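Local coordinates for uncharacterized protein lp_2664 (Lactobacillus plantarum WCFS1, PDB 2PJQ), which is of unknown function but carries an HD domain, the all-helical fold of metal-dependent phosphohydrolases, and may therefore hydrolyse phosphate esters, at the interface of chains A and B. Numbering follows the deposited sequence. Chains: chain A/B, Uncharacterized protein lp_2664.

The interface of chains A and B. Residues chain A 133-136, 201-202, 205; chain B 209, 212-213, 216.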
loop_
_atom_site.group_PDB
_atom_site.type_symbol
_atom_site.label_atom_id
_atom_site.label_comp_id
_atom_site.label_asym_id
_atom_site.label_seq_id
_atom_site.Cartn_x
_atom_site.Cartn_y
_atom_site.Cartn_z
ATOM N N ILE A 133 -1.186 -3.596 12.475
ATOM C CA ILE A 133 -2.438 -2.900 12.700
ATOM C C ILE A 133 -2.044 -1.469 12.928
ATOM O O ILE A 133 -0.858 -1.150 12.926
ATOM C CB ILE A 133 -3.209 -3.445 13.941
ATOM C CG1 ILE A 133 -2.393 -3.225 15.224
ATOM C CG2 ILE A 133 -3.538 -4.929 13.731
ATOM C CD1 ILE A 133 -3.067 -3.766 16.498
ATOM N N GLY A 134 -3.016 -0.599 13.142
ATOM C CA GLY A 134 -2.672 0.793 13.315
ATOM C C GLY A 134 -2.308 1.295 11.929
ATOM O O GLY A 134 -2.359 0.540 10.961
ATOM N N ALA A 135 -1.955 2.572 11.836
ATOM C CA ALA A 135 -1.585 3.202 10.575
ATOM C C ALA A 135 -0.504 2.378 9.883
ATOM O O ALA A 135 -0.544 2.165 8.653
ATOM C CB ALA A 135 -1.082 4.604 10.839
ATOM N N ILE A 136 0.452 1.901 10.678
ATOM C CA ILE A 136 1.527 1.094 10.132
ATOM C C ILE A 136 1.001 -0.174 9.467
ATOM O O ILE A 136 1.441 -0.539 8.376
ATOM C CB ILE A 136 2.545 0.753 11.205
ATOM C CG1 ILE A 136 3.497 1.952 11.376
ATOM C CG2 ILE A 136 3.267 -0.527 10.838
ATOM C CD1 ILE A 136 4.546 1.803 12.473
ATOM N N HIS A 201 -5.328 1.416 20.858
ATOM C CA HIS A 201 -5.289 2.691 20.144
ATOM C C HIS A 201 -4.740 2.478 18.740
ATOM O O HIS A 201 -4.088 3.344 18.165
ATOM C CB HIS A 201 -4.425 3.733 20.860
ATOM C CG HIS A 201 -4.613 5.129 20.332
ATOM N ND1 HIS A 201 -4.843 5.396 18.996
ATOM C CD2 HIS A 201 -4.598 6.332 20.954
ATOM C CE1 HIS A 201 -4.964 6.701 18.821
ATOM N NE2 HIS A 201 -4.819 7.291 19.993
ATOM N N ARG A 202 -5.014 1.311 18.180
ATOM C CA ARG A 202 -4.525 1.022 16.854
ATOM C C ARG A 202 -5.593 0.393 15.976
ATOM O O ARG A 202 -5.293 -0.083 14.890
ATOM C CB ARG A 202 -3.291 0.120 16.957
ATOM C CG ARG A 202 -2.149 0.779 17.716
ATOM C CD ARG A 202 -0.858 0.004 17.621
ATOM N NE ARG A 202 0.267 0.837 18.031
ATOM C CZ ARG A 202 1.544 0.469 17.967
ATOM N NH1 ARG A 202 1.866 -0.731 17.516
ATOM N NH2 ARG A 202 2.504 1.313 18.319
ATOM N N VAL A 205 -8.111 3.628 13.699
ATOM C CA VAL A 205 -7.543 4.106 12.439
ATOM C C VAL A 205 -7.821 3.163 11.284
ATOM O O VAL A 205 -8.141 3.582 10.186
ATOM C CB VAL A 205 -6.015 4.241 12.551
ATOM C CG1 VAL A 205 -5.512 5.208 11.489
ATOM C CG2 VAL A 205 -5.623 4.684 13.974
ATOM N N PHE B 209 -4.146 9.344 9.003
ATOM C CA PHE B 209 -3.247 8.223 8.705
ATOM C C PHE B 209 -1.773 8.565 8.831
ATOM O O PHE B 209 -0.978 7.722 9.237
ATOM C CB PHE B 209 -3.521 7.727 7.280
ATOM C CG PHE B 209 -2.496 6.760 6.742
ATOM C CD1 PHE B 209 -2.580 5.400 7.025
ATOM C CD2 PHE B 209 -1.476 7.206 5.889
ATOM C CE1 PHE B 209 -1.672 4.492 6.458
ATOM C CE2 PHE B 209 -0.570 6.313 5.320
ATOM C CZ PHE B 209 -0.667 4.949 5.607
ATOM N N GLN B 212 -1.141 9.499 12.603
ATOM C CA GLN B 212 -1.311 8.226 13.278
ATOM C C GLN B 212 -0.087 7.365 13.018
ATOM O O GLN B 212 0.442 6.720 13.928
ATOM C CB GLN B 212 -2.558 7.517 12.751
ATOM C CG GLN B 212 -3.787 7.750 13.601
ATOM C CD GLN B 212 -3.638 7.145 14.973
ATOM O OE1 GLN B 212 -4.037 7.746 15.966
ATOM N NE2 GLN B 212 -3.062 5.941 15.038
ATOM N N PHE B 213 0.361 7.363 11.765
ATOM C CA PHE B 213 1.533 6.590 11.357
ATOM C C PHE B 213 2.789 6.971 12.142
ATOM O O PHE B 213 3.454 6.105 12.703
ATOM C CB PHE B 213 1.790 6.767 9.850
ATOM C CG PHE B 213 2.888 5.895 9.315
ATOM C CD1 PHE B 213 4.204 6.063 9.738
ATOM C CD2 PHE B 213 2.602 4.878 8.417
ATOM C CE1 PHE B 213 5.215 5.226 9.276
ATOM C CE2 PHE B 213 3.612 4.030 7.947
ATOM C CZ PHE B 213 4.919 4.205 8.377
ATOM N N GLU B 216 2.522 6.237 16.011
ATOM C CA GLU B 216 2.773 4.814 16.207
ATOM C C GLU B 216 4.251 4.483 16.067
ATOM O O GLU B 216 4.833 3.807 16.913
ATOM C CB GLU B 216 1.952 3.999 15.207
ATOM C CG GLU B 216 0.576 3.638 15.730
ATOM C CD GLU B 216 -0.426 3.246 14.642
ATOM O OE1 GLU B 216 -0.064 2.437 13.753
ATOM O OE2 GLU B 216 -1.582 3.740 14.698
#
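A helix N-terminus capped from the other subunit defines this patch: B:Glu216, on the C-terminal helix 204-219 of chain B, presents its carboxylate to A:Ala135 and A:Ile136 in the first turn of helix 134-148 of chain A. Two hydrogen bonds support the assignment. A:Ala135 N donates to the syn lone pair of B:Glu216 OE2 at 3.1 Å, with 161° at the hydrogen. A:Ile136 N donates to B:Glu216 OE1 at 3.2 Å, also on the syn side but 28° out of the carboxylate plane. The chain of B:Glu216 is extended beyond CG (chi2 161°), which carries both oxygens to the helix end, where the helix dipole would be expected to stabilise their negative charge. The carboxylate carbon, B:Glu216 CD, also packs 3.6 Å from A:Gly134 CA. An alanine in place of B:Glu216 would probably leave these two backbone N-H groups without their carboxylate acceptor and open a gap beside A:Gly134. The guanidinium of A:Arg202 slides past the glutamate in the opposite direction, its NE lying 4.6 Å from B:Glu216 OE1; this proximity may add electrostatic support without a salt bridge. Earlier on the same helix, B:Gln212 bends at chi2 and meets A:Val205 tip to tip, its amide carbon CD 3.3 Å from A:Val205 CG2. The methyl of A:Ala135 (CB) packs against the helix backbone at B:Phe213 and lies 3.8 Å from B:Gln212 CB. Both chains are copies of one protein and the interface is two-fold symmetric, consistent with a dimer, although the structure alone does not prove one in solution. A:Ile136 crosses B:Phe213 at about a right angle, its CG1 sitting 3.9 Å above the centre of the phenylalanine ring.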